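Local coordinates for uncharacterized protein DUF849 (Burkholderia xenovorans LB400, PDB 3E02) that probably cleaves beta-keto acids such as 3-keto-5-aminohexanoate, as a zinc-dependent enzyme of the BKACE (DUF849) family with a TIM-barrel fold, at residues 95-106 / 154-165. Numbering follows the deposited sequence.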
loop_
_atom_site.group_PDB
_atom_site.type_symbol
_atom_site.label_atom_id
_atom_site.label_comp_id
_atom_site.label_asym_id
_atom_site.label_seq_id
_atom_site.Cartn_x
_atom_site.Cartn_y
_atom_site.Cartn_z
ATOM N N LEU A 95 26.999 17.755 -18.064
ATOM C CA LEU A 95 26.423 16.688 -18.899
ATOM C C LEU A 95 27.384 16.257 -20.013
ATOM O O LEU A 95 27.421 15.067 -20.344
ATOM C CB LEU A 95 25.041 17.060 -19.475
ATOM C CG LEU A 95 24.251 15.905 -20.141
ATOM C CD1 LEU A 95 23.968 14.741 -19.169
ATOM C CD2 LEU A 95 22.958 16.407 -20.727
ATOM N N ASP A 96 28.149 17.209 -20.568
ATOM C CA ASP A 96 29.175 16.925 -21.603
ATOM C C ASP A 96 30.181 15.919 -21.073
ATOM O O ASP A 96 30.426 14.896 -21.714
ATOM C CB ASP A 96 29.956 18.189 -22.020
ATOM C CG ASP A 96 29.141 19.169 -22.874
ATOM O OD1 ASP A 96 28.090 18.805 -23.442
ATOM O OD2 ASP A 96 29.592 20.335 -22.998
ATOM N N GLU A 97 30.743 16.214 -19.897
ATOM C CA GLU A 97 31.677 15.297 -19.242
ATOM C C GLU A 97 31.012 13.938 -18.981
ATOM O O GLU A 97 31.587 12.894 -19.234
ATOM C CB GLU A 97 32.117 15.813 -17.879
ATOM C CG GLU A 97 32.944 17.061 -17.825
ATOM C CD GLU A 97 33.132 17.484 -16.374
ATOM O OE1 GLU A 97 33.797 16.721 -15.630
ATOM O OE2 GLU A 97 32.604 18.549 -15.979
ATOM N N ARG A 98 29.790 13.985 -18.459
ATOM C CA ARG A 98 29.056 12.773 -18.096
ATOM C C ARG A 98 28.746 11.812 -19.245
ATOM O O ARG A 98 28.875 10.600 -19.060
ATOM C CB ARG A 98 27.785 13.142 -17.348
ATOM C CG ARG A 98 28.062 13.684 -15.943
ATOM C CD ARG A 98 26.810 14.315 -15.397
ATOM N NE ARG A 98 25.741 13.316 -15.342
ATOM C CZ ARG A 98 24.459 13.559 -15.073
ATOM N NH1 ARG A 98 24.030 14.779 -14.799
ATOM N NH2 ARG A 98 23.593 12.555 -15.067
ATOM N N LEU A 99 28.388 12.346 -20.410
ATOM C CA LEU A 99 28.092 11.520 -21.599
ATOM C C LEU A 99 29.328 11.044 -22.384
ATOM O O LEU A 99 29.214 10.096 -23.157
ATOM C CB LEU A 99 27.130 12.249 -22.561
ATOM C CG LEU A 99 25.705 12.571 -22.072
ATOM C CD1 LEU A 99 24.943 13.384 -23.134
ATOM C CD2 LEU A 99 24.930 11.301 -21.687
ATOM N N ALA A 100 30.494 11.664 -22.168
ATOM C CA ALA A 100 31.718 11.329 -22.928
ATOM C C ALA A 100 32.098 9.839 -22.997
ATOM O O ALA A 100 32.317 9.341 -24.102
ATOM C CB ALA A 100 32.907 12.170 -22.454
ATOM N N PRO A 101 32.183 9.129 -21.849
ATOM C CA PRO A 101 32.531 7.703 -21.890
ATOM C C PRO A 101 31.577 6.827 -22.720
ATOM O O PRO A 101 32.041 6.088 -23.575
ATOM C CB PRO A 101 32.525 7.307 -20.417
ATOM C CG PRO A 101 32.827 8.545 -19.707
ATOM C CD PRO A 101 32.063 9.585 -20.450
ATOM N N ALA A 102 30.270 6.951 -22.493
ATOM C CA ALA A 102 29.256 6.199 -23.257
ATOM C C ALA A 102 29.300 6.545 -24.742
ATOM O O ALA A 102 29.120 5.649 -25.579
ATOM C CB ALA A 102 27.835 6.431 -22.691
ATOM N N ARG A 103 29.518 7.827 -25.065
ATOM C CA ARG A 103 29.624 8.253 -26.461
ATOM C C ARG A 103 30.846 7.644 -27.140
ATOM O O ARG A 103 30.759 7.219 -28.288
ATOM C CB ARG A 103 29.638 9.780 -26.622
ATOM C CG ARG A 103 28.303 10.439 -26.278
ATOM C CD ARG A 103 27.891 11.461 -27.324
ATOM N NE ARG A 103 28.827 12.577 -27.461
ATOM C CZ ARG A 103 28.782 13.739 -26.795
ATOM N NH1 ARG A 103 27.856 14.004 -25.862
ATOM N NH2 ARG A 103 29.711 14.667 -27.054
ATOM N N ALA A 104 31.973 7.593 -26.426
ATOM C CA ALA A 104 33.204 6.997 -26.969
ATOM C C ALA A 104 33.108 5.468 -27.083
ATOM O O ALA A 104 33.440 4.891 -28.120
ATOM C CB ALA A 104 34.422 7.379 -26.118
ATOM N N ALA A 105 32.631 4.830 -26.020
ATOM C CA ALA A 105 32.555 3.364 -25.935
ATOM C C ALA A 105 31.443 2.670 -26.728
ATOM O O ALA A 105 31.588 1.493 -27.065
ATOM C CB ALA A 105 32.429 2.962 -24.488
ATOM N N ARG A 106 30.331 3.368 -26.962
ATOM C CA ARG A 106 29.142 2.798 -27.618
ATOM C C ARG A 106 28.796 1.443 -26.957
ATOM O O ARG A 106 28.777 0.409 -27.620
ATOM C CB ARG A 106 29.339 2.725 -29.138
ATOM C CG ARG A 106 29.434 4.121 -29.787
ATOM C CD ARG A 106 29.803 4.068 -31.260
ATOM N NE ARG A 106 28.777 3.444 -32.100
ATOM C CZ ARG A 106 27.824 4.081 -32.796
ATOM N NH1 ARG A 106 27.683 5.414 -32.767
ATOM N NH2 ARG A 106 26.964 3.357 -33.519
ATOM N N GLN A 154 17.765 17.284 -20.649
ATOM C CA GLN A 154 18.994 16.483 -20.479
ATOM C C GLN A 154 18.728 14.999 -20.729
ATOM O O GLN A 154 19.496 14.338 -21.429
ATOM C CB GLN A 154 19.620 16.709 -19.100
ATOM C CG GLN A 154 20.259 18.085 -18.957
ATOM C CD GLN A 154 20.857 18.318 -17.586
ATOM O OE1 GLN A 154 20.254 18.003 -16.554
ATOM N NE2 GLN A 154 22.054 18.887 -17.562
ATOM N N ILE A 155 17.631 14.488 -20.169
ATOM C CA ILE A 155 17.246 13.079 -20.358
ATOM C C ILE A 155 16.993 12.796 -21.840
ATOM O O ILE A 155 17.513 11.818 -22.379
ATOM C CB ILE A 155 16.021 12.681 -19.507
ATOM C CG1 ILE A 155 16.356 12.786 -18.004
ATOM C CG2 ILE A 155 15.599 11.244 -19.856
ATOM C CD1 ILE A 155 15.121 12.832 -17.079
ATOM N N GLU A 156 16.224 13.668 -22.492
ATOM C CA GLU A 156 15.932 13.519 -23.920
ATOM C C GLU A 156 17.209 13.494 -24.779
ATOM O O GLU A 156 17.291 12.682 -25.696
ATOM C CB GLU A 156 14.991 14.617 -24.396
ATOM C CG GLU A 156 14.536 14.430 -25.850
ATOM C CD GLU A 156 13.372 15.307 -26.252
ATOM O OE1 GLU A 156 12.654 15.825 -25.369
ATOM O OE2 GLU A 156 13.157 15.449 -27.471
ATOM N N ARG A 157 18.177 14.365 -24.459
ATOM C CA ARG A 157 19.479 14.439 -25.166
ATOM C C ARG A 157 20.231 13.112 -25.023
ATOM O O ARG A 157 20.682 12.530 -26.017
ATOM C CB ARG A 157 20.338 15.593 -24.612
ATOM C CG ARG A 157 21.716 15.797 -25.288
ATOM C CD ARG A 157 22.626 16.748 -24.506
ATOM N NE ARG A 157 23.993 16.671 -25.034
ATOM C CZ ARG A 157 25.109 17.061 -24.409
ATOM N NH1 ARG A 157 25.088 17.634 -23.201
ATOM N NH2 ARG A 157 26.275 16.886 -25.036
ATOM N N GLY A 158 20.346 12.640 -23.783
ATOM C CA GLY A 158 21.001 11.365 -23.484
ATOM C C GLY A 158 20.337 10.207 -24.193
ATOM O O GLY A 158 21.016 9.392 -24.798
HETATM N N MSE A 159 19.007 10.149 -24.135
HETATM C CA MSE A 159 18.253 9.094 -24.829
HETATM C C MSE A 159 18.471 9.121 -26.339
HETATM O O MSE A 159 18.652 8.066 -26.960
HETATM C CB MSE A 159 16.758 9.190 -24.523
HETATM C CG MSE A 159 16.392 8.819 -23.097
HETATM SE SE MSE A 159 14.495 9.152 -22.868
HETATM C CE MSE A 159 14.338 8.388 -21.139
ATOM N N THR A 160 18.480 10.322 -26.919
ATOM C CA THR A 160 18.656 10.486 -28.372
ATOM C C THR A 160 20.073 10.125 -28.831
ATOM O O THR A 160 20.236 9.292 -29.724
ATOM C CB THR A 160 18.309 11.932 -28.825
ATOM O OG1 THR A 160 16.987 12.258 -28.386
ATOM C CG2 THR A 160 18.369 12.069 -30.344
ATOM N N GLU A 161 21.080 10.729 -28.200
ATOM C CA GLU A 161 22.482 10.523 -28.577
ATOM C C GLU A 161 22.959 9.095 -28.358
ATOM O O GLU A 161 23.561 8.504 -29.257
ATOM C CB GLU A 161 23.407 11.479 -27.825
ATOM C CG GLU A 161 23.182 12.933 -28.181
ATOM C CD GLU A 161 24.122 13.891 -27.472
ATOM O OE1 GLU A 161 25.011 13.446 -26.720
ATOM O OE2 GLU A 161 23.967 15.108 -27.688
ATOM N N LEU A 162 22.685 8.545 -27.173
ATOM C CA LEU A 162 23.098 7.177 -26.851
ATOM C C LEU A 162 22.183 6.131 -27.486
ATOM O O LEU A 162 22.655 5.060 -27.847
ATOM C CB LEU A 162 23.248 6.984 -25.341
ATOM C CG LEU A 162 24.243 7.936 -24.664
ATOM C CD1 LEU A 162 24.291 7.634 -23.157
ATOM C CD2 LEU A 162 25.645 7.857 -25.267
ATOM N N GLY A 163 20.895 6.438 -27.650
ATOM C CA GLY A 163 19.961 5.530 -28.334
ATOM C C GLY A 163 20.363 5.250 -29.780
ATOM O O GLY A 163 20.204 4.126 -30.256
ATOM N N ALA A 164 20.905 6.277 -30.450
ATOM C CA ALA A 164 21.382 6.212 -31.841
ATOM C C ALA A 164 22.436 5.124 -32.094
ATOM O O ALA A 164 22.472 4.557 -33.181
ATOM C CB ALA A 164 21.938 7.583 -32.282
ATOM N N SER A 165 23.289 4.852 -31.105
ATOM C CA SER A 165 24.302 3.785 -31.207
ATOM C C SER A 165 23.778 2.393 -30.755
ATOM O O SER A 165 24.576 1.458 -30.647
ATOM C CB SER A 165 25.549 4.173 -30.397
ATOM O OG SER A 165 25.246 4.341 -29.024
HETATM O O HOH W 1 26.722 0.202 -32.376
#
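Arg-157 reaches across to Asp-96 and presents the end of its guanidinium: NH2 at 3.1 Å and NH1 at 3.2 Å both donate to the single oxygen OD1. The fork is not coplanar, since carboxylate and guanidinium planes stand 87° apart, and both N-H...O angles are well short of straight. A chain extended from CG to NE, with CG anti to the backbone N, gives Arg-157 its reach. One turn on, Glu-161 helps to fix the rotation of the same group, because Arg-157 NE donates to Glu-161 OE2 in the guanidinium plane at 3.1 Å along a nearly straight line (165°). The other carboxylate oxygen, Glu-161 OE1, forms a salt bridge with Arg-103 NH1 at 3.0 Å. Arg-103 NH1 also lies 3.4 Å from Arg-157 NH2, a donor pair whose like charges are probably offset by the two acids of the four-residue network.

Beneath the charges, Leu-99 CD1 sits over the centre of one guanidinium face of Arg-157, and the Leu-99 side chain enters as a knob among Arg-157, Gly-158, Glu-161 and Leu-162. Arg-157 is in turn a knob among Leu-95, Asp-96, Leu-99 and Arg-103. Leu-95 CD2 lies against Gln-154 CG, while the Gln-154 amide oxygen is held by Ser-149. Toward the C-terminal ends, Leu-162 straddles Ala-102, with CD2 3.7 Å from Ala-102 CB, and Ser-165 CB rests over the centre of the Arg-106 guanidinium face.

The axes of the 95-105 and 154-163 segments run nearly parallel, 17° apart, and approach to 10.2 Å. Each helix precedes a strand, 109-113 or 168-173, and these two strands pair in parallel: the arrangement of neighbouring outer helices in a TIM barrel, here with the side chain of Ala-102 about 12 Å from the zinc ion.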